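Local coordinates for protein lasso peptide isopeptidase AtxE2 (Asticcacaulis excentricus, PDB 5TXE) that hydrolyses the isopeptide bond of the lasso peptides astexin-2 and astexin-3, recognising chiefly their knotted shape and opening them into linear peptides, at residues Pro114-Ala119 with Ser567-Ala572; Arg120-Gly125 with Ala607-Leu612; Tyr209-His214 with Arg222-Ile227; Phe556-Met561 with Tyr573-Asp578. The protein carries 1 engineered substitution. All coordinates share one frame; numbering follows the deposited sequence.

Interaction 1: Pro114-Ala119 with Ser567-Ala572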
# COMPACT_ATOMS: atom_id res chain seq x y z
N PRO A 114 -4.95 2.66 15.67
CA PRO A 114 -4.14 3.15 16.76
C PRO A 114 -2.68 2.91 16.42
O PRO A 114 -2.37 1.93 15.80
CB PRO A 114 -4.54 2.26 17.94
CG PRO A 114 -5.81 1.60 17.55
CD PRO A 114 -5.77 1.50 16.05
N SER A 115 -1.80 3.82 16.81
CA SER A 115 -0.35 3.68 16.69
C SER A 115 0.32 4.61 17.70
O SER A 115 -0.21 5.71 17.98
CB SER A 115 0.17 4.12 15.34
OG SER A 115 -0.28 3.27 14.29
N TRP A 116 1.48 4.15 18.19
CA TRP A 116 2.36 4.92 19.06
C TRP A 116 1.77 5.29 20.37
O TRP A 116 2.24 6.24 21.02
CB TRP A 116 2.78 6.20 18.37
CG TRP A 116 3.27 6.02 16.94
CD1 TRP A 116 2.64 6.37 15.81
CD2 TRP A 116 4.55 5.51 16.54
NE1 TRP A 116 3.43 6.10 14.71
CE2 TRP A 116 4.61 5.57 15.14
CE3 TRP A 116 5.63 4.99 17.24
CZ2 TRP A 116 5.73 5.13 14.43
CZ3 TRP A 116 6.73 4.57 16.54
CH2 TRP A 116 6.78 4.63 15.15
N GLY A 117 0.69 4.61 20.75
CA GLY A 117 -0.04 5.02 21.94
C GLY A 117 -1.14 6.04 21.71
O GLY A 117 -1.86 6.41 22.67
N TYR A 118 -1.33 6.44 20.46
CA TYR A 118 -2.49 7.23 20.08
C TYR A 118 -3.65 6.30 19.70
O TYR A 118 -3.47 5.28 19.04
CB TYR A 118 -2.19 8.15 18.89
CG TYR A 118 -1.10 9.14 19.20
CD1 TYR A 118 -1.23 10.04 20.27
CD2 TYR A 118 0.07 9.17 18.47
CE1 TYR A 118 -0.24 10.95 20.57
CE2 TYR A 118 1.04 10.10 18.76
CZ TYR A 118 0.89 10.98 19.83
OH TYR A 118 1.87 11.90 20.18
N ALA A 119 -4.86 6.70 20.07
CA ALA A 119 -6.05 5.94 19.70
C ALA A 119 -6.36 5.96 18.19
O ALA A 119 -6.96 5.02 17.64
CB ALA A 119 -7.25 6.44 20.49
N SER A 567 8.96 10.97 18.39
CA SER A 567 10.37 11.19 18.34
C SER A 567 11.15 10.19 19.24
O SER A 567 12.13 9.58 18.82
CB SER A 567 10.72 12.63 18.75
OG SER A 567 12.13 12.75 18.89
N GLY A 568 10.71 10.07 20.47
CA GLY A 568 11.28 9.13 21.44
C GLY A 568 11.16 7.67 20.98
O GLY A 568 12.11 6.91 21.09
N ALA A 569 10.02 7.29 20.43
CA ALA A 569 9.79 5.90 20.00
C ALA A 569 10.63 5.51 18.80
O ALA A 569 10.92 4.34 18.61
CB ALA A 569 8.31 5.64 19.70
N LEU A 570 11.04 6.47 17.98
CA LEU A 570 11.78 6.14 16.76
C LEU A 570 13.24 5.73 17.01
O LEU A 570 13.85 5.04 16.20
CB LEU A 570 11.78 7.30 15.77
CG LEU A 570 10.46 7.63 15.06
CD1 LEU A 570 10.61 8.89 14.21
CD2 LEU A 570 10.02 6.46 14.20
N LYS A 571 13.76 6.20 18.11
CA LYS A 571 15.12 5.91 18.53
C LYS A 571 15.35 4.38 18.59
O LYS A 571 16.38 3.91 18.14
CB LYS A 571 15.32 6.65 19.87
CG LYS A 571 16.52 6.32 20.67
CD LYS A 571 17.80 6.87 20.07
CE LYS A 571 18.93 6.76 21.09
NZ LYS A 571 20.24 6.96 20.44
N ALA A 572 14.38 3.59 19.03
CA ALA A 572 14.57 2.14 19.07
C ALA A 572 14.64 1.53 17.68
O ALA A 572 15.17 0.41 17.51
CB ALA A 572 13.46 1.46 19.89
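Trp116 and Ala569 come to 7.6 Å between their CA atoms, where a type I' beta turn from Ser115 to Tyr118 meets the C-terminal part of helix 563-570. The turn lies in the long loop between strands 100-104 and 133-134. The helix belongs to the prolyl oligopeptidase-type hydrolase domain. Two backbone bonds close the turn: Ser115 N to Tyr118 O and Tyr118 N to Ser115 O. Gly117 sits at a positive phi of 89°, where a CB would be pressed against the carbonyl O of Trp116. Across the contact the touching is apolar and rests on one indole. Its CG stands beside the backbone N, with chi1 at -49°, which sends the six-membered ring toward the helix. CE3 and CZ3 of Trp116 share the methyl of Ala569, with CZ3 to CB at 3.7 Å. Both helix residues meet the ring obliquely. The same indole also serves the substrate: NE1 bonds to the backbone of the bound peptide, and the ring stacks on an aromatic side chain of the peptide. Trp116 is important for activity and binds astexin-3. One branch of Leu570 reaches the same indole, its CD2 lying 3.8 Å from CH2 of Trp116.

Interaction 2: Arg120-Gly125 with Ala607-Leu612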
# COMPACT_ATOMS: atom_id res chain seq x y z
N ARG A 120 -5.91 7.00 17.51
CA ARG A 120 -6.06 7.09 16.10
C ARG A 120 -4.93 7.88 15.46
O ARG A 120 -4.88 9.05 15.61
CB ARG A 120 -7.36 7.81 15.77
CG ARG A 120 -7.65 7.77 14.29
CD ARG A 120 -9.09 8.07 14.00
NE ARG A 120 -9.27 9.51 13.97
CZ ARG A 120 -10.47 10.10 13.98
NH1 ARG A 120 -11.58 9.35 14.03
NH2 ARG A 120 -10.56 11.42 13.94
N ASN A 121 -4.01 7.23 14.76
CA ASN A 121 -2.87 7.91 14.19
C ASN A 121 -3.38 8.76 13.01
O ASN A 121 -4.49 8.56 12.55
CB ASN A 121 -1.84 6.85 13.74
CG ASN A 121 -0.44 7.43 13.48
OD1 ASN A 121 -0.05 8.46 14.04
ND2 ASN A 121 0.32 6.76 12.60
N ALA A 122 -2.58 9.67 12.50
CA ALA A 122 -2.97 10.32 11.26
C ALA A 122 -3.21 9.25 10.15
O ALA A 122 -2.49 8.29 10.09
CB ALA A 122 -1.92 11.32 10.82
N PRO A 123 -4.22 9.43 9.31
CA PRO A 123 -4.46 8.52 8.21
C PRO A 123 -3.29 8.49 7.22
O PRO A 123 -2.71 9.52 6.93
CB PRO A 123 -5.66 9.10 7.51
CG PRO A 123 -6.21 10.17 8.36
CD PRO A 123 -5.17 10.56 9.35
N SER A 124 -2.92 7.29 6.76
CA SER A 124 -1.89 7.17 5.76
C SER A 124 -2.43 7.85 4.50
O SER A 124 -1.67 8.36 3.71
CB SER A 124 -1.58 5.71 5.50
OG SER A 124 -2.70 5.13 4.82
N GLY A 125 -3.75 7.83 4.33
CA GLY A 125 -4.44 8.28 3.12
C GLY A 125 -5.02 7.16 2.28
O GLY A 125 -5.78 7.40 1.32
N ALA A 607 1.73 16.82 0.44
CA ALA A 607 0.51 17.09 1.18
C ALA A 607 0.74 18.22 2.17
O ALA A 607 1.86 18.34 2.69
CB ALA A 607 0.08 15.85 1.94
N ASP A 608 -0.27 19.07 2.38
CA ASP A 608 -0.18 20.05 3.41
C ASP A 608 0.14 19.42 4.75
O ASP A 608 0.84 19.98 5.58
CB ASP A 608 -1.42 20.97 3.52
CG ASP A 608 -2.74 20.22 3.69
OD1 ASP A 608 -2.83 18.94 3.72
OD2 ASP A 608 -3.75 20.96 3.80
N GLU A 609 -0.36 18.25 4.96
CA GLU A 609 -0.14 17.56 6.23
C GLU A 609 1.34 17.11 6.42
O GLU A 609 1.71 16.73 7.52
CB GLU A 609 -1.09 16.39 6.29
CG GLU A 609 -1.10 15.57 7.54
CD GLU A 609 -2.34 14.66 7.65
OE1 GLU A 609 -2.21 13.45 7.35
OE2 GLU A 609 -3.43 15.16 8.01
N GLU A 610 2.19 17.25 5.41
CA GLU A 610 3.61 16.93 5.58
C GLU A 610 4.52 18.05 5.22
O GLU A 610 5.73 17.92 5.45
CB GLU A 610 4.00 15.71 4.73
CG GLU A 610 3.27 14.43 5.15
CD GLU A 610 3.77 13.19 4.41
OE1 GLU A 610 3.94 13.19 3.14
OE2 GLU A 610 3.94 12.16 5.11
N TYR A 611 4.01 19.14 4.67
CA TYR A 611 4.92 20.15 4.14
C TYR A 611 5.79 20.84 5.15
O TYR A 611 6.86 21.31 4.77
CB TYR A 611 4.20 21.20 3.27
CG TYR A 611 3.80 22.49 3.95
CD1 TYR A 611 2.79 22.53 4.87
CD2 TYR A 611 4.39 23.66 3.60
CE1 TYR A 611 2.43 23.72 5.50
CE2 TYR A 611 4.02 24.86 4.17
CZ TYR A 611 3.05 24.89 5.13
OH TYR A 611 2.70 26.07 5.72
N LEU A 612 5.35 20.97 6.41
CA LEU A 612 6.08 21.72 7.36
C LEU A 612 7.50 21.17 7.53
O LEU A 612 8.46 21.94 7.68
CB LEU A 612 5.42 21.71 8.72
CG LEU A 612 4.12 22.54 8.82
CD1 LEU A 612 3.49 22.40 10.18
CD2 LEU A 612 4.43 23.98 8.54
O HOH W 1 -0.95 11.43 6.59
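The carboxylate of Glu609 turns one oxygen toward Ala122 and Pro123, while on the same short helix the ring of Tyr611 has Asp608 O at its edge, in plane. Only the carboxylate reaches across. Its OE1 lies 4.1 Å from CB of Ala122 and 4.0 Å from O of Pro123, so the direct touch is loose. A water fills the join. It donates to Pro123 O at 2.6 Å and to Glu609 OE1 at 2.5 Å, though the exact lengths are doubtful. OE1 also bonds to His637 ND1. The chain of Glu609 runs extended, with CG opposite the backbone N (chi1 -177°), and this carries the acid group out from the helix to the loop. The helix itself is weakly bonded: Glu610 N reaches Ala607 O at 2.9 Å, but the bond from Tyr611 N to Asp608 O is weak. On the loop side, Asn121 ND2, Ser124 OG and Ala122 O all bond to the bound peptide. The next residue on the helix, Glu610, is probably the acid of the charge relay system and joins His638 ND1 through OE2. An acid just after a strand of the central sheet, here 602-607, paired with a histidine in a later loop is typical of the catalytic triad of alpha/beta hydrolases.

Interaction 3: Tyr209-His214 with Arg222-Ile227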
# COMPACT_ATOMS: atom_id res chain seq x y z
N TYR A 209 2.17 21.41 26.05
CA TYR A 209 2.79 20.70 24.94
C TYR A 209 3.61 19.53 25.48
O TYR A 209 4.61 19.74 26.16
CB TYR A 209 3.72 21.62 24.14
CG TYR A 209 4.34 20.95 22.94
CD1 TYR A 209 3.61 20.67 21.81
CD2 TYR A 209 5.67 20.64 22.92
CE1 TYR A 209 4.17 20.04 20.70
CE2 TYR A 209 6.24 20.01 21.82
CZ TYR A 209 5.47 19.75 20.71
OH TYR A 209 6.05 19.15 19.65
N ASP A 210 3.18 18.33 25.14
CA ASP A 210 3.72 17.10 25.71
C ASP A 210 3.44 15.96 24.69
O ASP A 210 3.29 16.19 23.46
CB ASP A 210 3.07 16.83 27.08
CG ASP A 210 1.48 16.63 27.00
OD1 ASP A 210 0.91 16.52 25.88
OD2 ASP A 210 0.83 16.59 28.08
N GLU A 211 3.37 14.75 25.20
CA GLU A 211 3.29 13.52 24.44
C GLU A 211 1.99 13.42 23.63
O GLU A 211 1.87 12.50 22.82
CB GLU A 211 3.46 12.27 25.37
CG GLU A 211 2.24 11.85 26.26
CD GLU A 211 2.08 12.61 27.61
OE1 GLU A 211 2.94 13.47 27.98
OE2 GLU A 211 1.07 12.33 28.33
N ARG A 212 1.04 14.32 23.84
CA ARG A 212 -0.19 14.25 23.05
C ARG A 212 -0.08 14.89 21.65
O ARG A 212 -0.95 14.67 20.82
CB ARG A 212 -1.35 14.87 23.80
CG ARG A 212 -1.65 14.22 25.17
CD ARG A 212 -2.62 15.06 25.96
NE ARG A 212 -2.05 16.37 26.23
CZ ARG A 212 -2.73 17.40 26.76
NH1 ARG A 212 -4.02 17.26 27.07
NH2 ARG A 212 -2.12 18.55 27.00
N PHE A 213 1.00 15.60 21.36
CA PHE A 213 1.09 16.37 20.14
C PHE A 213 1.91 15.77 19.05
O PHE A 213 2.93 15.12 19.29
CB PHE A 213 1.66 17.74 20.42
CG PHE A 213 0.71 18.67 21.10
CD1 PHE A 213 0.50 18.60 22.45
CD2 PHE A 213 0.01 19.61 20.37
CE1 PHE A 213 -0.42 19.45 23.06
CE2 PHE A 213 -0.84 20.49 20.97
CZ PHE A 213 -1.07 20.39 22.31
N HIS A 214 1.47 16.02 17.82
CA HIS A 214 2.19 15.63 16.61
C HIS A 214 2.08 16.82 15.65
O HIS A 214 1.17 16.89 14.84
CB HIS A 214 1.60 14.34 16.01
CG HIS A 214 2.39 13.81 14.85
ND1 HIS A 214 1.96 13.89 13.54
CD2 HIS A 214 3.62 13.25 14.79
CE1 HIS A 214 2.85 13.33 12.74
NE2 HIS A 214 3.88 12.96 13.47
N ARG A 222 -3.77 14.89 20.65
CA ARG A 222 -4.47 13.69 20.20
C ARG A 222 -4.97 12.91 21.41
O ARG A 222 -4.44 13.04 22.53
CB ARG A 222 -3.50 12.82 19.40
CG ARG A 222 -2.86 13.61 18.30
CD ARG A 222 -2.74 13.14 16.85
NE ARG A 222 -1.78 12.07 16.60
CZ ARG A 222 -1.11 11.82 15.45
NH1 ARG A 222 -1.15 12.61 14.37
NH2 ARG A 222 -0.33 10.74 15.41
N VAL A 223 -5.95 12.06 21.17
CA VAL A 223 -6.47 11.18 22.16
C VAL A 223 -5.49 10.03 22.33
O VAL A 223 -5.12 9.36 21.35
CB VAL A 223 -7.81 10.57 21.69
CG1 VAL A 223 -8.28 9.50 22.66
CG2 VAL A 223 -8.88 11.66 21.48
N LEU A 224 -5.12 9.76 23.57
CA LEU A 224 -4.24 8.63 23.93
C LEU A 224 -5.05 7.36 24.19
O LEU A 224 -6.12 7.40 24.79
CB LEU A 224 -3.47 8.96 25.21
CG LEU A 224 -2.62 10.24 25.09
CD1 LEU A 224 -2.02 10.63 26.46
CD2 LEU A 224 -1.53 10.06 24.04
N GLU A 225 -4.49 6.22 23.82
CA GLU A 225 -4.92 4.94 24.38
C GLU A 225 -4.82 4.98 25.92
O GLU A 225 -3.98 5.69 26.43
CB GLU A 225 -4.03 3.84 23.81
CG GLU A 225 -4.34 3.50 22.36
CD GLU A 225 -5.75 2.92 22.21
OE1 GLU A 225 -6.39 2.54 23.23
OE2 GLU A 225 -6.22 2.83 21.07
N PRO A 226 -5.60 4.21 26.68
CA PRO A 226 -6.48 3.15 26.18
C PRO A 226 -7.85 3.73 25.92
O PRO A 226 -8.36 4.50 26.73
CB PRO A 226 -6.56 2.17 27.37
CG PRO A 226 -6.48 3.08 28.58
CD PRO A 226 -5.59 4.27 28.17
N ILE A 227 -8.46 3.35 24.82
CA ILE A 227 -9.84 3.69 24.59
C ILE A 227 -10.52 2.37 24.22
O ILE A 227 -10.11 1.71 23.28
CB ILE A 227 -10.00 4.61 23.36
CG1 ILE A 227 -9.40 5.98 23.59
CG2 ILE A 227 -11.46 4.75 22.96
CD1 ILE A 227 -10.02 6.80 24.71
O HOH W 2 -1.80 15.78 15.16
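Arg212 and Arg222 meet through their backbones: a hydrogen bond runs from Arg222 N to Arg212 O, 2.8 Å long and nearly straight at 168°. A water adds another link, giving to His214 O and weakly accepting from Arg222 NH1. Packing on the guanidinium comes next. The CB of His214 lies over one face of it, 3.7 Å from CZ of Arg222. The imidazole runs alongside, its plane turned 40° from the guanidinium. Bends at chi2 and chi3 bring the arginine head there, and Tyr118 makes a cation-pi contact with it. With an alanine at Arg222, the Tyr118 ring is likely to lose its cation and His214 CB the group packed on it. Leu224 gives the apolar contact: its CD1 rests 3.8 Å from CG of Arg212, and the two side chains cross at about a right angle. Charge is paired within 209-214: Asp210 OD1 takes Arg212 NE through its syn lone pair at 3.0 Å and accepts from Arg212 N, an Asx turn. His214 NE2 bonds to Asn562, which binds astexin-3. The Arg222 side chain is about 5 Å from that of Trp116, and its charge may make His214 less ready to take up a proton.

Interaction 4: Phe556-Met561 with Tyr573-Asp578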
# COMPACT_ATOMS: atom_id res chain seq x y z
N PHE A 556 14.84 17.83 12.09
CA PHE A 556 13.69 18.69 12.22
C PHE A 556 12.42 17.88 12.00
O PHE A 556 11.50 17.85 12.84
CB PHE A 556 13.76 19.82 11.24
CG PHE A 556 12.53 20.68 11.30
CD1 PHE A 556 12.33 21.51 12.34
CD2 PHE A 556 11.59 20.64 10.31
CE1 PHE A 556 11.20 22.31 12.42
CE2 PHE A 556 10.45 21.42 10.37
CZ PHE A 556 10.26 22.29 11.44
N THR A 557 12.40 17.14 10.92
CA THR A 557 11.23 16.34 10.60
C THR A 557 11.04 15.20 11.60
O THR A 557 9.93 14.97 12.09
CB THR A 557 11.29 15.78 9.15
OG1 THR A 557 11.43 16.85 8.21
CG2 THR A 557 10.09 15.05 8.83
N ALA A 558 12.12 14.50 11.94
CA ALA A 558 12.00 13.26 12.72
C ALA A 558 11.87 13.49 14.23
O ALA A 558 11.29 12.66 14.96
CB ALA A 558 13.20 12.41 12.43
N SER A 559 12.46 14.57 14.73
CA SER A 559 12.46 14.85 16.16
C SER A 559 11.43 15.96 16.38
O SER A 559 10.39 15.72 16.99
CB SER A 559 13.83 15.30 16.63
OG SER A 559 13.75 15.81 17.95
N VAL A 560 11.67 17.14 15.82
CA VAL A 560 10.85 18.32 16.19
C VAL A 560 9.36 18.14 15.76
O VAL A 560 8.48 18.22 16.59
CB VAL A 560 11.44 19.60 15.68
CG1 VAL A 560 10.61 20.80 16.12
CG2 VAL A 560 12.88 19.80 16.17
N MET A 561 9.11 17.84 14.49
CA MET A 561 7.79 17.83 13.95
C MET A 561 6.96 16.62 14.32
O MET A 561 5.74 16.62 14.12
CB MET A 561 7.85 18.01 12.43
CG MET A 561 8.30 19.42 12.04
SD MET A 561 7.50 20.81 12.89
CE MET A 561 5.93 20.39 12.23
N TYR A 573 14.13 2.25 16.68
CA TYR A 573 14.16 1.76 15.30
C TYR A 573 15.48 2.10 14.60
O TYR A 573 15.68 1.78 13.41
CB TYR A 573 13.03 2.40 14.50
CG TYR A 573 11.67 1.80 14.72
CD1 TYR A 573 10.87 2.19 15.78
CD2 TYR A 573 11.15 0.86 13.80
CE1 TYR A 573 9.59 1.64 15.96
CE2 TYR A 573 9.88 0.30 13.99
CZ TYR A 573 9.10 0.69 15.06
OH TYR A 573 7.85 0.15 15.21
N GLY A 574 16.37 2.79 15.32
CA GLY A 574 17.64 3.24 14.81
C GLY A 574 17.60 4.66 14.23
O GLY A 574 18.57 5.08 13.59
N ILE A 575 16.49 5.39 14.42
CA ILE A 575 16.46 6.77 13.95
C ILE A 575 16.98 7.65 15.09
O ILE A 575 16.32 7.74 16.13
CB ILE A 575 15.05 7.21 13.55
CG1 ILE A 575 14.39 6.18 12.60
CG2 ILE A 575 15.08 8.60 12.92
CD1 ILE A 575 15.02 6.10 11.25
N GLU A 576 18.09 8.36 14.89
CA GLU A 576 18.73 9.06 16.01
C GLU A 576 18.10 10.44 16.31
O GLU A 576 18.71 11.49 16.10
CB GLU A 576 20.24 9.19 15.78
CG GLU A 576 20.97 7.87 15.53
CD GLU A 576 20.88 6.83 16.65
OE1 GLU A 576 20.56 7.16 17.81
OE2 GLU A 576 21.15 5.64 16.35
N THR A 577 16.90 10.43 16.85
CA THR A 577 16.17 11.66 17.13
C THR A 577 16.70 12.44 18.34
O THR A 577 16.35 13.59 18.55
CB THR A 577 14.73 11.34 17.37
OG1 THR A 577 14.63 10.34 18.39
CG2 THR A 577 14.11 10.81 16.06
N ASP A 578 17.61 11.84 19.09
CA ASP A 578 18.33 12.58 20.13
C ASP A 578 19.56 13.36 19.59
O ASP A 578 20.17 14.12 20.31
CB ASP A 578 18.75 11.67 21.26
CG ASP A 578 19.62 10.46 20.79
OD1 ASP A 578 19.72 10.16 19.56
OD2 ASP A 578 20.18 9.79 21.68
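Helix 555-560, in the hydrolase domain, packs its Ala558-Ser559 side against Ile575 and Thr577 of the loop that follows helix 563-570. The closest backbones are those of Ser559 and Thr577, with CA atoms 5.0 Å apart. Thr577 does most of the touching. Its CG2 sits beside its own backbone N and meets the carbonyl of Ala558, 3.5 Å from the O. The same methyl lies 4.1 Å from CB of Ala558. That carbonyl oxygen has a polar partner as well, ND2 of Asn562, a residue that binds astexin-3. Ser559 OG is turned away from its own backbone N (chi1 169°) and gives a weak bond to Thr577 O at 3.5 Å. The CB atoms of Ser559 and Thr577 also approach each other. Deeper in, CG2 of Ile575 comes to 4.3 Å from CB of Ala558, and Trp586 touches both side chains. The loop gets its direction from a Schellman motif at the end of helix 563-570. Gly574 is its C-prime residue, with Gly574 N bonded to Lys571 O and Ile575 N to Leu570 O. An inverse gamma turn centred on Glu576 follows, closed by Thr577 N to Ile575 O at 2.8 Å. The hydroxyl of Thr577 points elsewhere and bonds to Ser567 O. On the helix 555-560 side a wider pi-type turn is present, in which Met561 N reaches Phe556 O. Ala558 and Ile575 each pack on an apolar side chain of the bound peptide.

All four contacts lie on one side of the chain's centre, around the bound lasso peptide. Interactions 1 and 3 have centres about 10 Å apart and are tied by Tyr118 OH to Glu211 O at 2.7 Å and Gly117 O to Glu225 N at 2.9 Å. In interactions 1 and 4 the segments 567-572 and 573-578 follow directly in the chain, with a salt bridge from Lys571 NZ to Glu576 OE1. Interaction 2 adjoins interaction 1 through Ser115 and Asn121, and interaction 4 through Leu612 and Met561. It carries the probable charge relay residue Glu610. Trp116 of interaction 1 is about 11 Å from His638, side chain to side chain.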